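Local coordinates for GXWXG domain-containing protein (PDB 4MVE) that is of unknown function but combines a GXWXG region and a DUF4334 region in one compact, antiparallel beta-sheet fold, at residues Pro36-Phe39 with Met40-Thr43; Arg51-Ala54 with Leu55-Met58; Met134-Lys137 with Gly138-Asp141. All coordinates share one frame; numbering follows the deposited sequence.

Contact 1 (Pro36-Phe39 with Met40-Thr43); sequences PVDF and MLGT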
# COMPACT_ATOMS: atom_id res chain seq x y z
N PRO A 36 2.42 1.80 13.95
CA PRO A 36 3.71 1.17 14.26
C PRO A 36 3.97 0.00 13.29
O PRO A 36 3.03 -0.47 12.64
CB PRO A 36 3.53 0.69 15.71
CG PRO A 36 2.09 0.48 15.88
CD PRO A 36 1.37 1.39 14.92
N VAL A 37 5.25 -0.44 13.19
CA VAL A 37 5.71 -1.52 12.31
C VAL A 37 4.91 -2.85 12.52
O VAL A 37 4.46 -3.43 11.52
CB VAL A 37 7.25 -1.71 12.45
CG1 VAL A 37 7.73 -3.06 11.92
CG2 VAL A 37 8.00 -0.57 11.77
N ASP A 38 4.71 -3.30 13.80
CA ASP A 38 4.04 -4.59 14.06
C ASP A 38 2.54 -4.60 13.66
O ASP A 38 2.01 -5.66 13.32
CB ASP A 38 4.26 -5.07 15.50
CG ASP A 38 5.67 -5.63 15.76
OD1 ASP A 38 6.56 -5.51 14.84
OD2 ASP A 38 5.91 -6.14 16.87
N PHE A 39 1.90 -3.41 13.53
CA PHE A 39 0.51 -3.28 13.09
C PHE A 39 0.33 -3.84 11.66
O PHE A 39 -0.76 -4.29 11.31
CB PHE A 39 0.11 -1.79 13.12
CG PHE A 39 -1.29 -1.45 12.63
CD1 PHE A 39 -2.35 -1.35 13.52
CD2 PHE A 39 -1.52 -1.15 11.29
CE1 PHE A 39 -3.63 -1.01 13.06
CE2 PHE A 39 -2.79 -0.80 10.84
CZ PHE A 39 -3.84 -0.74 11.72
N MSE A 40 1.39 -3.76 10.85
CA MSE A 40 1.36 -4.22 9.48
C MSE A 40 1.51 -5.73 9.33
O MSE A 40 1.26 -6.23 8.24
CB MSE A 40 2.45 -3.53 8.64
CG MSE A 40 2.32 -2.01 8.55
SE MSE A 40 0.59 -1.41 7.89
CE MSE A 40 0.40 -2.51 6.18
N LEU A 41 1.96 -6.46 10.40
CA LEU A 41 2.21 -7.90 10.29
C LEU A 41 0.92 -8.68 9.89
O LEU A 41 -0.15 -8.50 10.47
CB LEU A 41 2.88 -8.46 11.55
CG LEU A 41 4.26 -7.82 11.92
CD1 LEU A 41 4.86 -8.43 13.17
CD2 LEU A 41 5.26 -7.96 10.81
N GLY A 42 1.03 -9.46 8.81
CA GLY A 42 -0.07 -10.25 8.26
C GLY A 42 -0.21 -10.11 6.76
O GLY A 42 0.60 -9.45 6.10
N THR A 43 -1.25 -10.74 6.21
CA THR A 43 -1.55 -10.71 4.78
C THR A 43 -2.63 -9.66 4.53
O THR A 43 -3.60 -9.57 5.30
CB THR A 43 -1.93 -12.10 4.27
OG1 THR A 43 -0.80 -12.95 4.48
CG2 THR A 43 -2.28 -12.12 2.77
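Phe39 and Met40, neighbours in the chain, meet at the inner side of a short 3-10 turn in a Met-aromatic contact. The SE of Met40, a selenomethionine, lies 4.0 Å from Phe39 CD2. It sits 5.3 Å from the centroid of the Phe39 ring and 86° off the ring normal, which places it at the edge of the ring and not over a face. Phe39 CG is anti to its backbone N (chi1 177°), while Met40 CG lies beside its own and the chain bends again at chi2 and chi3, which brings SE to the ring edge. The backbone of the turn closes in the i to i+3 pattern of a 3-10 turn: Met40 N donates to Val37 O at 3.2 Å and Leu41 N to Asp38 O at 3.0 Å. Leu41 CG packs against the turn itself, 3.4 Å from Asp38 O. The solvent side is looser. In contrast to the buried Met40, the Asp38 side chain is exposed; it runs side by side with Leu41, pointing the same way, and Leu41 CD1 comes only to 3.8 Å from Asp38 OD1, an apolar methyl beside a carboxylate oxygen. The turn links strand 33-34 to strand 42-48, and its buried side is closed by other strands. Met40 packs on Phe69, Leu98 and Val130, from strands 64-71, 96-103 and 129-136, while the Phe39 ring also touches Val130 and makes a cation-pi contact with Arg149 of strand 143-149.

Contact 2 (Arg51-Ala54 with Leu55-Met58); sequences RGDA and LAGM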
# COMPACT_ATOMS: atom_id res chain seq x y z
N ARG A 51 -6.45 3.96 -11.35
CA ARG A 51 -6.16 2.82 -12.21
C ARG A 51 -5.65 3.22 -13.62
O ARG A 51 -5.30 2.33 -14.39
CB ARG A 51 -7.40 1.89 -12.31
CG ARG A 51 -7.52 1.05 -11.03
CD ARG A 51 -8.63 0.02 -11.01
NE ARG A 51 -9.97 0.60 -10.89
CZ ARG A 51 -10.59 0.90 -9.75
NH1 ARG A 51 -9.96 0.77 -8.58
NH2 ARG A 51 -11.82 1.39 -9.76
N GLY A 52 -5.57 4.53 -13.90
CA GLY A 52 -5.05 5.03 -15.18
C GLY A 52 -3.55 5.21 -15.21
O GLY A 52 -2.99 5.47 -16.28
N ASP A 53 -2.87 5.07 -14.05
CA ASP A 53 -1.42 5.20 -13.91
C ASP A 53 -0.70 3.97 -14.54
O ASP A 53 -1.22 2.85 -14.49
CB ASP A 53 -1.04 5.39 -12.41
CG ASP A 53 0.47 5.28 -12.11
OD1 ASP A 53 1.27 5.99 -12.77
OD2 ASP A 53 0.85 4.41 -11.28
N ALA A 54 0.48 4.19 -15.13
CA ALA A 54 1.30 3.17 -15.77
C ALA A 54 1.55 1.94 -14.85
O ALA A 54 1.25 0.80 -15.25
CB ALA A 54 2.64 3.76 -16.20
N LEU A 55 2.11 2.18 -13.63
CA LEU A 55 2.43 1.09 -12.71
C LEU A 55 1.14 0.38 -12.28
O LEU A 55 1.13 -0.86 -12.20
CB LEU A 55 3.25 1.58 -11.52
CG LEU A 55 3.62 0.52 -10.46
CD1 LEU A 55 4.54 -0.58 -11.04
CD2 LEU A 55 4.22 1.16 -9.24
N ALA A 56 0.04 1.16 -12.04
CA ALA A 56 -1.29 0.63 -11.74
C ALA A 56 -1.72 -0.33 -12.86
O ALA A 56 -2.17 -1.44 -12.56
CB ALA A 56 -2.30 1.75 -11.58
N GLY A 57 -1.50 0.06 -14.12
CA GLY A 57 -1.83 -0.77 -15.28
C GLY A 57 -1.07 -2.08 -15.29
O GLY A 57 -1.63 -3.13 -15.61
N MSE A 58 0.20 -2.02 -14.88
CA MSE A 58 1.10 -3.17 -14.85
C MSE A 58 0.76 -4.11 -13.69
O MSE A 58 0.73 -5.32 -13.88
CB MSE A 58 2.56 -2.70 -14.80
CG MSE A 58 3.03 -2.04 -16.13
SE MSE A 58 2.67 -3.12 -17.75
CE MSE A 58 3.73 -4.63 -17.33
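This is a local helix N-cap contact at the surface, where the loop after strand 42-48 turns into helix 54-61. Asp53 occupies the N-cap position: its OD2 accepts a weak bond from Ala56 N at 3.4 Å, with an N-H...O angle of 156°. The carboxylate reaches that amide because chi1 of 169° carries CG away from its own backbone N, forward over the first turn. Its negative charge therefore lies at the amide end of the helix, where it would be expected to interact favourably with the helix dipole. Regular helical bonding begins at the same residue. Gly57 N donates to Asp53 O at 2.8 Å, and Met58 N follows with a bond to Ala54 O at 3.0 Å. Apolar atoms fill in beside the cap: Ala56 CB lies 3.9 Å from Asp53 CB and 4.1 Å from Arg51 CA. The guanidinium of Arg51 turns away from the helix start, and its NH2 bonds to Gly17 O, just past helix 5-16, while its backbone N bonds to Glu19. In the selenomethionine Met58, chi1 of -70° keeps CG beside the backbone N and sets Met58 CG 3.5 Å from Ala54 O.

Contact 3 (Met134-Lys137 with Gly138-Asp141); sequences MDAK and GQPD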
# COMPACT_ATOMS: atom_id res chain seq x y z
N MSE A 134 3.10 5.65 -2.08
CA MSE A 134 4.27 5.17 -2.78
C MSE A 134 5.20 6.34 -3.14
O MSE A 134 4.78 7.28 -3.84
CB MSE A 134 3.88 4.38 -4.05
CG MSE A 134 5.11 3.74 -4.67
SE MSE A 134 4.79 3.12 -6.47
CE MSE A 134 4.71 4.92 -7.34
N ASP A 135 6.44 6.26 -2.65
CA ASP A 135 7.53 7.24 -2.81
C ASP A 135 8.65 6.55 -3.63
O ASP A 135 9.52 5.89 -3.07
CB ASP A 135 7.98 7.69 -1.39
CG ASP A 135 9.29 8.46 -1.23
OD1 ASP A 135 9.83 8.96 -2.26
OD2 ASP A 135 9.75 8.60 -0.07
N ALA A 136 8.54 6.64 -4.97
CA ALA A 136 9.46 5.99 -5.93
C ALA A 136 10.35 7.02 -6.61
O ALA A 136 9.85 7.99 -7.22
CB ALA A 136 8.67 5.21 -6.99
N LYS A 137 11.67 6.77 -6.56
CA LYS A 137 12.68 7.63 -7.16
C LYS A 137 12.29 8.10 -8.55
O LYS A 137 11.98 7.29 -9.44
CB LYS A 137 14.03 6.93 -7.22
CG LYS A 137 15.09 7.81 -7.85
CD LYS A 137 16.44 7.19 -7.72
CE LYS A 137 17.18 7.86 -6.60
NZ LYS A 137 18.66 7.72 -6.77
N GLY A 138 12.32 9.42 -8.70
CA GLY A 138 12.02 10.08 -9.95
C GLY A 138 10.59 10.50 -10.12
O GLY A 138 10.35 11.57 -10.70
N GLN A 139 9.61 9.65 -9.65
CA GLN A 139 8.17 9.92 -9.78
C GLN A 139 7.87 11.34 -9.38
O GLN A 139 8.26 11.77 -8.29
CB GLN A 139 7.30 8.95 -8.99
CG GLN A 139 7.14 7.57 -9.62
CD GLN A 139 6.15 7.48 -10.76
OE1 GLN A 139 5.51 8.46 -11.17
NE2 GLN A 139 6.00 6.28 -11.30
N PRO A 140 7.25 12.14 -10.28
CA PRO A 140 7.01 13.55 -9.95
C PRO A 140 6.12 13.69 -8.73
O PRO A 140 6.31 14.61 -7.94
CB PRO A 140 6.35 14.13 -11.22
CG PRO A 140 5.82 12.95 -11.95
CD PRO A 140 6.72 11.79 -11.62
N ASP A 141 5.18 12.72 -8.54
CA ASP A 141 4.23 12.76 -7.44
C ASP A 141 4.16 11.45 -6.67
O ASP A 141 4.33 10.37 -7.24
CB ASP A 141 2.82 13.07 -8.00
CG ASP A 141 2.78 14.09 -9.13
OD1 ASP A 141 3.04 15.28 -8.85
OD2 ASP A 141 2.50 13.69 -10.29
O HOH W 1 6.34 8.15 -6.01
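A single water is gripped by three backbone groups, tying strand residues Met134 and Ala136 to Asp141 across the turn. It donates to Met134 O at 2.8 Å and to Asp141 O at 3.2 Å, and it accepts from Ala136 N at 2.9 Å. Next to it the chain reverses in a type II beta turn from Ala136 to Gln139, closed by Gln139 N donating to Ala136 O at 3.0 Å. The N-H...O angle is 137°, so the bond is noticeably bent. Gly138 takes the third place of the turn with a positive phi of 93°, a backbone setting that suits glycine there. The CB and CG of Gln139 lie against the strand end. Chi1 of -77° keeps Gln139 CG beside the backbone N, where it meets Ala136 CB at 3.9 Å and the CE of selenomethionine Met134 at 4.3 Å. Met134 and Ala136 both pack on Ile118 of the adjacent strand 118-124. The polar groups that join the two sides of the turn are all main-chain or water, which suggests that the geometry of this link between strands 129-136 and 143-149 is set largely by the backbone, with a small apolar patch beside it.

Overall arrangement
The three contacts follow one another along the chain without overlap, each where the backbone changes direction next to a strand or helix. Contacts 1 and 2 lie in the GXWXG region, whereas contact 3 belongs to the DUF4334 region. Contact 1 stands on the opposite side of the chain's centre from the other two, its centre about 26 Å from that of contact 2 and about 24 Å from that of contact 3. Contacts 1 and 3 reach the same antiparallel sheet. Contacts 2 and 3, with centres about 14 Å apart, touch directly: Leu55 CD2 packs 3.4 Å from Met134 SE. The start of helix 54-61 thus packs near the end of strand 129-136, one point where the two regions meet.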